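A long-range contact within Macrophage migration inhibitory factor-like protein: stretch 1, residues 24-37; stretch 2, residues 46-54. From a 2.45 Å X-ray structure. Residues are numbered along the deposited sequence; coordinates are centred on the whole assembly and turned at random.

Stretch 1 24-37: IKKEIAHESMKILS
Stretch 2, residues 46-54: YCATQVVTS

Two side-chain polar contacts join the helix of residues 24-37 to the strand of the second stretch. The first is a hydrogen bond from Lys 25 NZ to Thr 53 OG1, very short at 2.5 Å. The lysine ammonium is the donor, and the threonine hydroxyl oxygen accepts from it. Lys 25 reaches it with a nearly extended side chain: chi1 is m (-76°), and chi2, chi3 and chi4 are all t. Thr 53 has chi1 m (-69°). Thr 53 is exposed, while Lys 25 is buried.

The second polar contact is buried. Ser 32 OG and Thr 49 OG1 are 2.7 Å apart, two hydroxyls close enough to share a proton, and which acceptor the Ser 32 proton takes is not settled. Thr 49 OG1 also donates to Ala 48 O at 2.7 Å, a bond to the carbonyl of the preceding residue. Ser 32 has chi1 t (163°) and Thr 49 has chi1 m (-69°).

The helix is regular, with phi near -60° and psi between about -35° and -53°. Backbone i to i-4 hydrogen bonds run from Ile 28 N to Ile 24 O (2.8 Å) through Ser 37 N to Met 33 O (3.0 Å). The strand is extended, with phi/psi of -139°/156° at Ala 48, -156°/137° at Thr 49, -108°/122° at Val 51 and -83°/126° at Thr 53. Cys 47, just before it, has -92°/138°. The axes approach to 7.5 Å. Their N-to-C directions make an angle of 148°, so the two run roughly antiparallel. Register is set by Ala 29 CA to Thr 49 CA at 5.5 Å and Met 33 CA to Cys 47 CA at 5.4 Å.

Strand alternation turns the CA-to-CB bonds of Thr 49 and Val 51 toward the helix and those of Ala 48, Gln 50 and Val 52 away. Val 51, chi1 t, packs its CG2 against Ala 29 CB at 3.8 Å and Ile 28 CG2 at 4.0 Å. These apolar methyls exclude solvent. Ile 28 has chi1 m and chi2 t. Ala 29 CA lies 3.8 Å from Thr 49 CG2.

Farther along the helix, Met 33 (m, t, m) lies beside Cys 47. Its SD is 3.5 Å from Cys 47 O, and its CB is 4.3 Å from Cys 47 CB. Cys 47, chi1 m (-59°), points its CA-to-CB bond toward the helix. Its weakly polar SG fits among aliphatic atoms, Leu 36 CB at 4.0 Å and Ser 37 CB at 3.6 Å. Leu 36, m and t, brings CD1 to 3.6 Å from Ala 48 O. Together the two stretches bury 533 Å², counting both sides.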

# COMPACT_ATOMS: atom_id res chain seq x y z
N ILE B 24 -1.39 -14.59 15.29
CA ILE B 24 -2.70 -14.14 14.81
C ILE B 24 -2.57 -13.47 13.45
O ILE B 24 -3.44 -13.62 12.58
CB ILE B 24 -3.35 -13.19 15.84
CG1 ILE B 24 -3.93 -13.95 17.04
CG2 ILE B 24 -4.46 -12.34 15.19
CD1 ILE B 24 -5.07 -14.87 16.70
N LYS B 25 -1.49 -12.72 13.23
CA LYS B 25 -1.23 -12.15 11.91
C LYS B 25 -1.07 -13.25 10.86
O LYS B 25 -1.57 -13.11 9.73
CB LYS B 25 0.01 -11.27 11.95
CG LYS B 25 -0.22 -9.96 12.59
CD LYS B 25 1.09 -9.22 12.83
CE LYS B 25 0.97 -8.25 14.04
NZ LYS B 25 2.14 -7.34 14.19
N LYS B 26 -0.36 -14.33 11.19
CA LYS B 26 -0.27 -15.44 10.26
C LYS B 26 -1.65 -16.02 9.99
O LYS B 26 -2.00 -16.31 8.84
CB LYS B 26 0.68 -16.52 10.78
CG LYS B 26 2.12 -16.08 10.98
CD LYS B 26 2.98 -17.28 11.33
CE LYS B 26 4.35 -16.91 11.89
NZ LYS B 26 4.29 -16.74 13.39
N GLU B 27 -2.48 -16.16 11.03
CA GLU B 27 -3.81 -16.71 10.83
C GLU B 27 -4.64 -15.81 9.92
O GLU B 27 -5.41 -16.29 9.08
CB GLU B 27 -4.49 -16.92 12.17
CG GLU B 27 -3.98 -18.10 12.97
CD GLU B 27 -4.55 -18.10 14.39
OE1 GLU B 27 -5.59 -17.46 14.61
OE2 GLU B 27 -3.96 -18.74 15.28
N ILE B 28 -4.47 -14.49 10.08
CA ILE B 28 -5.16 -13.53 9.22
C ILE B 28 -4.71 -13.70 7.77
O ILE B 28 -5.53 -13.78 6.85
CB ILE B 28 -4.93 -12.10 9.73
CG1 ILE B 28 -5.73 -11.86 11.01
CG2 ILE B 28 -5.25 -11.07 8.65
CD1 ILE B 28 -5.42 -10.54 11.71
N ALA B 29 -3.39 -13.77 7.54
CA ALA B 29 -2.89 -13.97 6.18
C ALA B 29 -3.42 -15.27 5.58
O ALA B 29 -3.83 -15.31 4.42
CB ALA B 29 -1.36 -13.98 6.16
N HIS B 30 -3.39 -16.35 6.37
CA HIS B 30 -3.88 -17.64 5.91
C HIS B 30 -5.37 -17.58 5.54
O HIS B 30 -5.76 -17.95 4.43
CB HIS B 30 -3.64 -18.68 7.01
CG HIS B 30 -4.21 -20.03 6.70
ND1 HIS B 30 -3.73 -20.83 5.69
CD2 HIS B 30 -5.24 -20.71 7.26
CE1 HIS B 30 -4.42 -21.96 5.65
NE2 HIS B 30 -5.35 -21.91 6.59
N GLU B 31 -6.20 -17.08 6.45
CA GLU B 31 -7.64 -17.00 6.18
C GLU B 31 -7.93 -16.05 5.03
O GLU B 31 -8.88 -16.27 4.27
CB GLU B 31 -8.38 -16.54 7.44
CG GLU B 31 -8.46 -17.58 8.52
CD GLU B 31 -9.14 -18.84 8.07
OE1 GLU B 31 -10.10 -18.77 7.26
OE2 GLU B 31 -8.74 -19.91 8.57
N SER B 32 -7.15 -14.97 4.90
CA SER B 32 -7.32 -14.04 3.79
C SER B 32 -7.15 -14.76 2.46
O SER B 32 -7.96 -14.61 1.53
CB SER B 32 -6.32 -12.89 3.93
OG SER B 32 -6.18 -12.18 2.71
N MET B 33 -6.11 -15.58 2.35
CA MET B 33 -5.89 -16.31 1.11
C MET B 33 -7.01 -17.31 0.85
O MET B 33 -7.47 -17.44 -0.29
CB MET B 33 -4.53 -17.00 1.16
CG MET B 33 -3.36 -16.03 1.00
SD MET B 33 -1.76 -16.84 1.11
CE MET B 33 -1.68 -17.31 2.83
N LYS B 34 -7.51 -17.99 1.89
CA LYS B 34 -8.67 -18.85 1.70
C LYS B 34 -9.88 -18.06 1.21
O LYS B 34 -10.58 -18.49 0.29
CB LYS B 34 -9.02 -19.60 2.99
CG LYS B 34 -8.21 -20.87 3.25
CD LYS B 34 -8.41 -21.38 4.66
CE LYS B 34 -9.75 -22.04 4.82
NZ LYS B 34 -10.06 -22.20 6.26
N ILE B 35 -10.13 -16.89 1.82
CA ILE B 35 -11.26 -16.05 1.43
C ILE B 35 -11.15 -15.65 -0.03
O ILE B 35 -12.10 -15.77 -0.80
CB ILE B 35 -11.33 -14.80 2.32
CG1 ILE B 35 -11.79 -15.12 3.74
CG2 ILE B 35 -12.23 -13.75 1.69
CD1 ILE B 35 -11.72 -13.91 4.67
N LEU B 36 -9.97 -15.16 -0.43
CA LEU B 36 -9.73 -14.76 -1.81
C LEU B 36 -10.03 -15.91 -2.76
O LEU B 36 -10.75 -15.75 -3.75
CB LEU B 36 -8.28 -14.30 -1.96
CG LEU B 36 -7.95 -12.97 -1.29
CD1 LEU B 36 -6.48 -12.68 -1.38
CD2 LEU B 36 -8.73 -11.84 -1.97
N SER B 37 -9.49 -17.10 -2.45
CA SER B 37 -9.66 -18.24 -3.34
C SER B 37 -11.11 -18.69 -3.41
O SER B 37 -11.62 -19.01 -4.49
CB SER B 37 -8.75 -19.39 -2.87
OG SER B 37 -9.41 -20.65 -2.89
N TYR B 46 -2.46 -19.31 -6.27
CA TYR B 46 -2.22 -17.99 -6.83
C TYR B 46 -2.71 -16.86 -5.94
O TYR B 46 -2.52 -15.69 -6.30
CB TYR B 46 -2.91 -17.86 -8.20
CG TYR B 46 -2.43 -18.83 -9.25
CD1 TYR B 46 -1.16 -19.39 -9.20
CD2 TYR B 46 -3.26 -19.17 -10.31
CE1 TYR B 46 -0.74 -20.27 -10.17
CE2 TYR B 46 -2.85 -20.04 -11.28
CZ TYR B 46 -1.59 -20.59 -11.21
OH TYR B 46 -1.20 -21.47 -12.19
N CYS B 47 -3.27 -17.16 -4.78
CA CYS B 47 -3.72 -16.12 -3.85
C CYS B 47 -2.62 -15.79 -2.86
O CYS B 47 -1.94 -16.68 -2.34
CB CYS B 47 -4.98 -16.58 -3.11
SG CYS B 47 -6.37 -16.98 -4.19
N ALA B 48 -2.45 -14.50 -2.59
CA ALA B 48 -1.35 -14.02 -1.76
C ALA B 48 -1.87 -12.93 -0.84
O ALA B 48 -2.88 -12.28 -1.12
CB ALA B 48 -0.18 -13.51 -2.60
N THR B 49 -1.16 -12.74 0.28
CA THR B 49 -1.56 -11.75 1.28
C THR B 49 -0.35 -11.32 2.11
O THR B 49 0.48 -12.15 2.51
CB THR B 49 -2.68 -12.30 2.17
OG1 THR B 49 -3.88 -12.42 1.39
CG2 THR B 49 -2.97 -11.38 3.36
N GLN B 50 -0.27 -10.01 2.34
CA GLN B 50 0.69 -9.40 3.24
C GLN B 50 -0.07 -8.63 4.32
O GLN B 50 -0.99 -7.86 4.00
CB GLN B 50 1.63 -8.45 2.49
CG GLN B 50 2.39 -9.10 1.36
CD GLN B 50 3.30 -10.24 1.83
OE1 GLN B 50 3.77 -10.23 2.97
NE2 GLN B 50 3.56 -11.22 0.96
N VAL B 51 0.29 -8.86 5.58
CA VAL B 51 -0.33 -8.21 6.72
C VAL B 51 0.66 -7.20 7.30
O VAL B 51 1.77 -7.58 7.69
CB VAL B 51 -0.76 -9.23 7.79
CG1 VAL B 51 -1.49 -8.52 8.91
CG2 VAL B 51 -1.63 -10.30 7.15
N VAL B 52 0.27 -5.93 7.36
CA VAL B 52 1.16 -4.85 7.76
C VAL B 52 0.61 -4.21 9.04
O VAL B 52 -0.55 -3.78 9.07
CB VAL B 52 1.32 -3.82 6.63
CG1 VAL B 52 2.12 -2.58 7.10
CG2 VAL B 52 1.95 -4.50 5.39
N THR B 53 1.45 -4.13 10.07
CA THR B 53 1.07 -3.51 11.33
C THR B 53 1.24 -2.00 11.25
O THR B 53 2.34 -1.50 10.98
CB THR B 53 1.91 -4.05 12.48
OG1 THR B 53 1.57 -5.42 12.71
CG2 THR B 53 1.66 -3.25 13.75
N SER B 54 0.18 -1.27 11.58
CA SER B 54 0.18 0.18 11.47
C SER B 54 -0.26 0.82 12.79
O SER B 54 -0.62 0.15 13.75
CB SER B 54 -0.75 0.64 10.36
OG SER B 54 -2.07 0.22 10.65